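Local coordinates for protein aldehyde dehydrogenase (Staphylococcus aureus, PDB 6K10) that oxidises the carotenoid aldehyde 4,4'-diaponeurosporen-4-al to 4,4'-diaponeurosporenoic acid with NAD+ in the biosynthesis of the yellow-orange virulence pigment staphyloxanthin, at residues A[311-316]-A[327-333]; A[111-117]-A[139-145]; A[255-259]-A[360-364]. The protein carries 1 engineered substitution. All blocks are in the same frame, centred on the assembly; numbering follows the deposited sequence.

Interaction 1: A[311-316]-A[327-333]; sequences NIVFGG and PTLLDHV
Leu-329 stands opposite two residues, Val-313 and Phe-314, in an antiparallel strand pair: a classic beta bulge that shifts the register by one residue. Leu-329 is gripped on both its backbone groups: its O accepts from Val-313 N at 3.0 Å, and its N donates to Phe-314 O. On the Asn-311 side of the bulge Asp-331 N donates to Asn-311 O, with an N-H...O angle of 165°. Ile-312 and Leu-330 form a non-hydrogen-bonded pair whose side chains meet on one face of the sheet, CG1 of Ile-312 lying 3.6 Å from CD2 of Leu-330. On the other face CB of Phe-314 packs against CG of Leu-329. Having CG anti to the backbone N (chi1 -180°) places the phenyl ring by Pro-327, whose carbonyl O meets its edge in plane, 3.2 Å from Phe-314 CD1. Further out, Ser-272, Leu-275 and Arg-276 of helix 264-279 touch this ring, and Lys-264 of the same helix forms a salt bridge with Asp-331 OD2. Strand 348-354 flanks 327-333 through backbone bonds of Thr-328 and Leu-330. Past Phe-314, Gly-316 N donates at 3.0 Å to Thr-328 OG1, which also bonds Glu-326 O.

Interaction 2: A[111-117]-A[139-145]; sequences PYGTVLI and GNTAIIK
The carboxamide of Asn-140 lies between Pro-111 CB, over one face and 3.7 Å from Asn-140 CG, and Val-115 CG1, over the opposite face; at its oxygen end two backbone N-H groups of 111-117 converge. Gly-113 N reaches OD1 in the carbonyl plane at 2.9 Å, with an N-H...O angle of 165°, whereas the bond from Tyr-112 N to the same OD1 is weak and bent. ND2 donates to Ala-135 O and Phe-431 O, so both ends of the amide are held and its rotation is fixed. Asn-140 CG stands anti to its carbonyl carbon (chi1 -59°), which carries the amide across to the turn at Tyr-112 and Gly-113. The Tyr-112 ring leads away from 139-145, meets the ring of Tyr-190 and packs on Val-414 of the second subunit.

Past this side-chain bridge the segments become a parallel strand pair, with directions 25° apart. Gly-113 O accepts from Thr-141 N, and the ladder continues through Val-115 and Ile-117, each bonded through both N and O, ending with Ile-117 O and Lys-145 N at 2.9 Å. Thr-114 and Thr-141 share one face, where OG1 of Thr-114 donates to OG1 of Thr-141 at 2.8 Å; Ser-18 OG also bonds the latter hydroxyl. On the other face CG2 of Val-115 rests 4.0 Å from CB of Ala-142.

This is the beta-alpha-beta crossover of strand 104-118, helix 126-138 and strand 141-145, consistent with the Rossmann-like NAD-binding fold of aldehyde dehydrogenases. Gly-139 ends the connecting helix in a Schellman motif. That helix covers the Val-115, Ile-117, Ala-142 and Ile-144 face, while helices 10-23 and 177-184 cover the face bearing the threonines, Leu-116 and Ile-143. Strand 190-194 flanks 104-118, and strand 170-172 borders 141-145.

Interaction 3: A[255-259]-A[360-364]; sequences DYILV and AIAFI
Leu-258 lays its CD2 methyl over one face of the Phe-363 ring, 4.2 Å above the plane and displaced from the ring centre. Its other methyl, CD1, turns into the helix and meets three residues: CG1 of Ile-364 at 3.7 Å, CB of Ala-360 at 4.1 Å, and CD1 of the Phe-363 ring. The aliphatic chains of Leu-258 and Ile-364 run antiparallel alongside one another, so that CD1 of Leu-258 touches both CG1 and CD1 of the isoleucine.

Tyr-256 supplies the second strand side chain. Its ring and that of Phe-363 form an oblique aromatic pair, centroids 5.9 Å apart and planes at 64°. The touching carbons are CE2 of Tyr-256 and CE1 of Phe-363, 3.8 Å apart. The phenol oxygen lies in plane at the edge of the Phe-363 ring and also approaches CG1 of Ile-364 at 3.9 Å, a van der Waals contact. Phe-363 reaches this position because its CG is anti to the backbone N (chi1 -172°), which extends the ring from the helix toward the strand.

The arrangement is a helix packed on a beta-sheet, an alpha/beta layer in which Tyr-256 and Leu-258 of the strand meet Ala-360, Phe-363 and Ile-364, on one side of the helix. The two short axes are 10.3 Å apart and run roughly antiparallel, at 153°. Strand 256-260 is bordered by strands 223-226 and 348-354; Ile-364 continues onto Pro-223 and Ile-225 of the former, and Phe-363 onto Leu-352 of the latter. Ile-257 and Val-259 turn instead to Leu-267, leaving the strand sandwiched between helices 264-279 and 357-365.

In the fold
From the N terminus, interaction 2 comes first: strand 104-118 runs through helix 126-138 into strand 141-145, and the contact closes this short loop in the first of two mixed sheets. Only afterwards does the chain enter the second sheet, where interaction 3 opens at 255-259 and closes about a hundred residues later on helix 357-365. Interaction 1 is nested within that loop, closing its own ten-residue excursion at the edge beside strand 348-354. Interactions 1 and 3 both involve this sheet, one pairing its strands and the other covering it with a helix, their centres 17 Å apart, while interaction 2 lies on the opposite side of the chain's centre, its centre 44 Å from that of interaction 1.

Interaction 1: A[311-316]-A[327-333]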
# COMPACT_ATOMS: atom_id res chain seq x y z
N ASN A 311 32.54 22.31 -18.55
CA ASN A 311 32.07 22.66 -17.22
C ASN A 311 32.76 21.87 -16.12
O ASN A 311 32.43 22.08 -14.94
CB ASN A 311 30.55 22.45 -17.14
CG ASN A 311 29.78 23.46 -17.97
OD1 ASN A 311 30.30 24.52 -18.30
ND2 ASN A 311 28.55 23.12 -18.32
N ILE A 312 33.70 20.99 -16.45
CA ILE A 312 34.38 20.20 -15.44
C ILE A 312 35.29 21.12 -14.62
O ILE A 312 36.15 21.82 -15.17
CB ILE A 312 35.18 19.06 -16.08
CG1 ILE A 312 34.24 18.10 -16.81
CG2 ILE A 312 36.00 18.32 -15.03
CD1 ILE A 312 34.95 17.18 -17.78
N VAL A 313 35.09 21.12 -13.30
CA VAL A 313 35.96 21.85 -12.38
C VAL A 313 36.71 20.93 -11.44
O VAL A 313 37.51 21.41 -10.63
CB VAL A 313 35.17 22.91 -11.59
CG1 VAL A 313 34.54 23.92 -12.54
CG2 VAL A 313 34.10 22.25 -10.73
N PHE A 314 36.46 19.63 -11.50
CA PHE A 314 37.23 18.63 -10.78
C PHE A 314 37.05 17.30 -11.48
O PHE A 314 35.94 16.95 -11.88
CB PHE A 314 36.80 18.52 -9.31
CG PHE A 314 37.58 17.50 -8.51
CD1 PHE A 314 37.25 16.16 -8.55
CD2 PHE A 314 38.65 17.90 -7.72
CE1 PHE A 314 37.97 15.23 -7.83
CE2 PHE A 314 39.38 16.97 -6.99
CZ PHE A 314 39.03 15.63 -7.04
N GLY A 315 38.14 16.56 -11.64
CA GLY A 315 38.07 15.20 -12.15
C GLY A 315 37.90 15.10 -13.65
O GLY A 315 38.58 15.79 -14.41
N GLY A 316 37.01 14.21 -14.09
CA GLY A 316 36.73 14.03 -15.49
C GLY A 316 37.54 12.94 -16.18
O GLY A 316 37.32 12.69 -17.37
N PRO A 327 35.69 10.70 -9.78
CA PRO A 327 34.74 11.68 -9.22
C PRO A 327 34.88 13.02 -9.92
O PRO A 327 35.97 13.58 -10.03
CB PRO A 327 35.16 11.76 -7.75
CG PRO A 327 35.68 10.40 -7.46
CD PRO A 327 36.39 9.96 -8.72
N THR A 328 33.75 13.53 -10.42
CA THR A 328 33.75 14.69 -11.29
C THR A 328 32.73 15.71 -10.80
O THR A 328 31.58 15.37 -10.53
CB THR A 328 33.42 14.29 -12.73
OG1 THR A 328 34.36 13.29 -13.17
CG2 THR A 328 33.49 15.49 -13.66
N LEU A 329 33.16 16.97 -10.70
CA LEU A 329 32.30 18.08 -10.36
C LEU A 329 32.10 18.97 -11.58
O LEU A 329 33.05 19.20 -12.34
CB LEU A 329 32.88 18.91 -9.21
CG LEU A 329 33.29 18.18 -7.93
CD1 LEU A 329 33.82 19.16 -6.90
CD2 LEU A 329 32.12 17.39 -7.37
N LEU A 330 30.88 19.46 -11.77
CA LEU A 330 30.55 20.35 -12.88
C LEU A 330 30.02 21.67 -12.34
O LEU A 330 29.22 21.68 -11.39
CB LEU A 330 29.52 19.73 -13.81
CG LEU A 330 29.77 18.33 -14.37
CD1 LEU A 330 28.54 17.87 -15.13
CD2 LEU A 330 31.00 18.32 -15.26
N ASP A 331 30.43 22.77 -12.96
CA ASP A 331 29.99 24.10 -12.58
C ASP A 331 29.26 24.74 -13.76
O ASP A 331 29.38 24.30 -14.90
CB ASP A 331 31.19 24.97 -12.16
CG ASP A 331 30.77 26.21 -11.39
OD1 ASP A 331 29.57 26.33 -11.06
OD2 ASP A 331 31.65 27.05 -11.12
N HIS A 332 28.49 25.79 -13.45
CA HIS A 332 27.74 26.55 -14.46
C HIS A 332 26.75 25.67 -15.22
O HIS A 332 26.49 25.90 -16.41
CB HIS A 332 28.69 27.26 -15.43
CG HIS A 332 29.71 28.13 -14.77
ND1 HIS A 332 31.06 27.88 -14.85
CD2 HIS A 332 29.58 29.24 -14.00
CE1 HIS A 332 31.72 28.80 -14.17
NE2 HIS A 332 30.84 29.64 -13.64
N VAL A 333 26.19 24.67 -14.55
CA VAL A 333 25.24 23.76 -15.17
C VAL A 333 23.86 24.40 -15.18
O VAL A 333 23.49 25.12 -14.25
CB VAL A 333 25.24 22.41 -14.42
CG1 VAL A 333 24.10 21.52 -14.89
CG2 VAL A 333 26.57 21.71 -14.59

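Interaction 2: A[111-117]-A[139-145]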
# COMPACT_ATOMS: atom_id res chain seq x y z
N PRO A 111 0.29 -14.09 5.21
CA PRO A 111 1.01 -13.85 3.96
C PRO A 111 0.08 -13.70 2.77
O PRO A 111 -1.10 -14.08 2.80
CB PRO A 111 1.88 -15.10 3.80
CG PRO A 111 1.20 -16.14 4.63
CD PRO A 111 0.60 -15.41 5.79
N TYR A 112 0.64 -13.13 1.70
CA TYR A 112 -0.06 -13.06 0.42
C TYR A 112 -0.04 -14.40 -0.30
O TYR A 112 -1.03 -14.77 -0.95
CB TYR A 112 0.57 -11.99 -0.46
CG TYR A 112 0.19 -10.58 -0.11
CD1 TYR A 112 -1.06 -10.07 -0.45
CD2 TYR A 112 1.07 -9.74 0.57
CE1 TYR A 112 -1.42 -8.78 -0.13
CE2 TYR A 112 0.72 -8.45 0.89
CZ TYR A 112 -0.52 -7.97 0.54
OH TYR A 112 -0.88 -6.68 0.85
N GLY A 113 1.07 -15.13 -0.20
CA GLY A 113 1.21 -16.39 -0.90
C GLY A 113 2.57 -16.54 -1.56
O GLY A 113 3.58 -16.72 -0.87
N THR A 114 2.60 -16.46 -2.88
CA THR A 114 3.82 -16.59 -3.67
C THR A 114 4.15 -15.24 -4.27
O THR A 114 3.33 -14.66 -5.01
CB THR A 114 3.64 -17.65 -4.76
OG1 THR A 114 3.37 -18.92 -4.15
CG2 THR A 114 4.89 -17.75 -5.62
N VAL A 115 5.34 -14.72 -3.97
CA VAL A 115 5.70 -13.35 -4.31
C VAL A 115 6.90 -13.34 -5.24
O VAL A 115 7.67 -14.31 -5.33
CB VAL A 115 5.98 -12.49 -3.06
CG1 VAL A 115 4.83 -12.60 -2.07
CG2 VAL A 115 7.30 -12.91 -2.40
N LEU A 116 7.05 -12.23 -5.95
CA LEU A 116 8.13 -12.01 -6.90
C LEU A 116 8.99 -10.85 -6.43
O LEU A 116 8.47 -9.80 -6.04
CB LEU A 116 7.58 -11.71 -8.30
CG LEU A 116 8.60 -11.35 -9.39
CD1 LEU A 116 9.63 -12.46 -9.57
CD2 LEU A 116 7.89 -11.04 -10.70
N ILE A 117 10.31 -11.04 -6.45
CA ILE A 117 11.27 -10.01 -6.06
C ILE A 117 12.23 -9.79 -7.22
O ILE A 117 12.92 -10.72 -7.65
CB ILE A 117 12.03 -10.41 -4.79
CG1 ILE A 117 11.07 -10.51 -3.60
CG2 ILE A 117 13.14 -9.40 -4.49
CD1 ILE A 117 11.70 -11.07 -2.35
N GLY A 139 5.74 -15.09 5.85
CA GLY A 139 5.18 -16.40 5.60
C GLY A 139 4.91 -16.73 4.15
O GLY A 139 4.04 -17.56 3.87
N ASN A 140 5.64 -16.13 3.22
CA ASN A 140 5.41 -16.34 1.80
C ASN A 140 6.42 -17.34 1.24
O ASN A 140 7.43 -17.67 1.86
CB ASN A 140 5.52 -15.01 1.04
CG ASN A 140 4.53 -13.98 1.53
OD1 ASN A 140 3.40 -13.90 1.05
ND2 ASN A 140 4.95 -13.18 2.51
N THR A 141 6.12 -17.84 0.04
CA THR A 141 7.12 -18.41 -0.83
C THR A 141 7.57 -17.32 -1.80
O THR A 141 6.89 -16.30 -1.97
CB THR A 141 6.59 -19.62 -1.60
OG1 THR A 141 5.61 -19.20 -2.55
CG2 THR A 141 5.97 -20.63 -0.65
N ALA A 142 8.72 -17.53 -2.44
CA ALA A 142 9.31 -16.44 -3.20
C ALA A 142 10.05 -16.95 -4.42
O ALA A 142 10.65 -18.03 -4.41
CB ALA A 142 10.26 -15.60 -2.33
N ILE A 143 10.00 -16.14 -5.48
CA ILE A 143 10.82 -16.32 -6.67
C ILE A 143 11.61 -15.04 -6.87
O ILE A 143 11.04 -13.94 -6.83
CB ILE A 143 9.96 -16.64 -7.91
CG1 ILE A 143 9.33 -18.03 -7.78
CG2 ILE A 143 10.79 -16.55 -9.18
CD1 ILE A 143 8.38 -18.37 -8.89
N ILE A 144 12.92 -15.17 -7.06
CA ILE A 144 13.84 -14.04 -7.13
C ILE A 144 14.38 -13.94 -8.55
O ILE A 144 14.79 -14.95 -9.13
CB ILE A 144 14.99 -14.19 -6.12
CG1 ILE A 144 14.45 -14.33 -4.69
CG2 ILE A 144 15.94 -13.00 -6.22
CD1 ILE A 144 15.45 -14.90 -3.72
N LYS A 145 14.37 -12.73 -9.09
CA LYS A 145 15.00 -12.44 -10.38
C LYS A 145 16.07 -11.39 -10.16
O LYS A 145 15.76 -10.18 -10.09
CB LYS A 145 13.96 -11.97 -11.40
CG LYS A 145 14.45 -11.97 -12.84
CD LYS A 145 15.11 -10.65 -13.18
CE LYS A 145 16.14 -10.81 -14.26
NZ LYS A 145 17.00 -9.61 -14.38

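Interaction 3: A[255-259]-A[360-364]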
# COMPACT_ATOMS: atom_id res chain seq x y z
N ASP A 255 22.04 13.52 -6.77
CA ASP A 255 22.15 13.61 -8.22
C ASP A 255 22.76 14.95 -8.64
O ASP A 255 23.74 14.97 -9.39
CB ASP A 255 20.79 13.41 -8.88
CG ASP A 255 20.88 13.35 -10.40
OD1 ASP A 255 20.93 14.42 -11.04
OD2 ASP A 255 20.94 12.22 -10.94
N TYR A 256 22.21 16.05 -8.14
CA TYR A 256 22.71 17.38 -8.47
C TYR A 256 22.61 18.28 -7.25
O TYR A 256 21.91 17.96 -6.28
CB TYR A 256 21.96 17.99 -9.67
CG TYR A 256 20.48 18.22 -9.41
CD1 TYR A 256 19.55 17.22 -9.68
CD2 TYR A 256 20.01 19.43 -8.92
CE1 TYR A 256 18.20 17.42 -9.45
CE2 TYR A 256 18.66 19.64 -8.69
CZ TYR A 256 17.76 18.63 -8.96
OH TYR A 256 16.42 18.83 -8.74
N ILE A 257 23.30 19.41 -7.31
CA ILE A 257 23.37 20.36 -6.20
C ILE A 257 22.75 21.68 -6.64
O ILE A 257 23.05 22.19 -7.73
CB ILE A 257 24.81 20.57 -5.72
CG1 ILE A 257 25.42 19.23 -5.27
CG2 ILE A 257 24.87 21.62 -4.60
CD1 ILE A 257 26.74 19.35 -4.50
N LEU A 258 21.86 22.22 -5.81
CA LEU A 258 21.40 23.60 -5.90
C LEU A 258 22.03 24.33 -4.72
O LEU A 258 21.64 24.10 -3.57
CB LEU A 258 19.87 23.68 -5.84
CG LEU A 258 19.09 23.21 -7.06
CD1 LEU A 258 17.65 22.96 -6.68
CD2 LEU A 258 19.17 24.22 -8.20
N VAL A 259 23.02 25.17 -5.00
CA VAL A 259 23.76 25.88 -3.96
C VAL A 259 23.50 27.38 -4.11
O VAL A 259 23.42 27.89 -5.23
CB VAL A 259 25.28 25.57 -4.02
CG1 VAL A 259 25.91 26.03 -5.33
CG2 VAL A 259 26.00 26.19 -2.82
N ALA A 360 14.96 27.64 -5.69
CA ALA A 360 15.36 26.24 -5.54
C ALA A 360 14.14 25.33 -5.41
O ALA A 360 14.07 24.27 -6.05
CB ALA A 360 16.29 26.09 -4.34
N ILE A 361 13.17 25.73 -4.60
CA ILE A 361 11.95 24.94 -4.41
C ILE A 361 11.16 24.85 -5.71
O ILE A 361 10.68 23.77 -6.09
CB ILE A 361 11.10 25.54 -3.26
CG1 ILE A 361 11.77 25.26 -1.91
CG2 ILE A 361 9.66 25.03 -3.30
CD1 ILE A 361 11.06 25.91 -0.73
N ALA A 362 11.02 25.97 -6.42
CA ALA A 362 10.34 25.96 -7.71
C ALA A 362 11.03 25.03 -8.70
O ALA A 362 10.37 24.25 -9.40
CB ALA A 362 10.27 27.38 -8.27
N PHE A 363 12.37 25.09 -8.77
CA PHE A 363 13.13 24.21 -9.64
C PHE A 363 12.82 22.75 -9.35
O PHE A 363 12.53 21.96 -10.27
CB PHE A 363 14.63 24.49 -9.47
CG PHE A 363 15.51 23.76 -10.46
CD1 PHE A 363 15.91 22.45 -10.23
CD2 PHE A 363 15.96 24.40 -11.60
CE1 PHE A 363 16.72 21.79 -11.14
CE2 PHE A 363 16.77 23.74 -12.51
CZ PHE A 363 17.15 22.44 -12.28
N ILE A 364 12.86 22.36 -8.08
CA ILE A 364 12.64 20.96 -7.71
C ILE A 364 11.19 20.56 -7.94
O ILE A 364 10.90 19.44 -8.40
CB ILE A 364 13.08 20.72 -6.25
CG1 ILE A 364 14.57 20.99 -6.09
CG2 ILE A 364 12.71 19.32 -5.78
CD1 ILE A 364 15.03 21.18 -4.66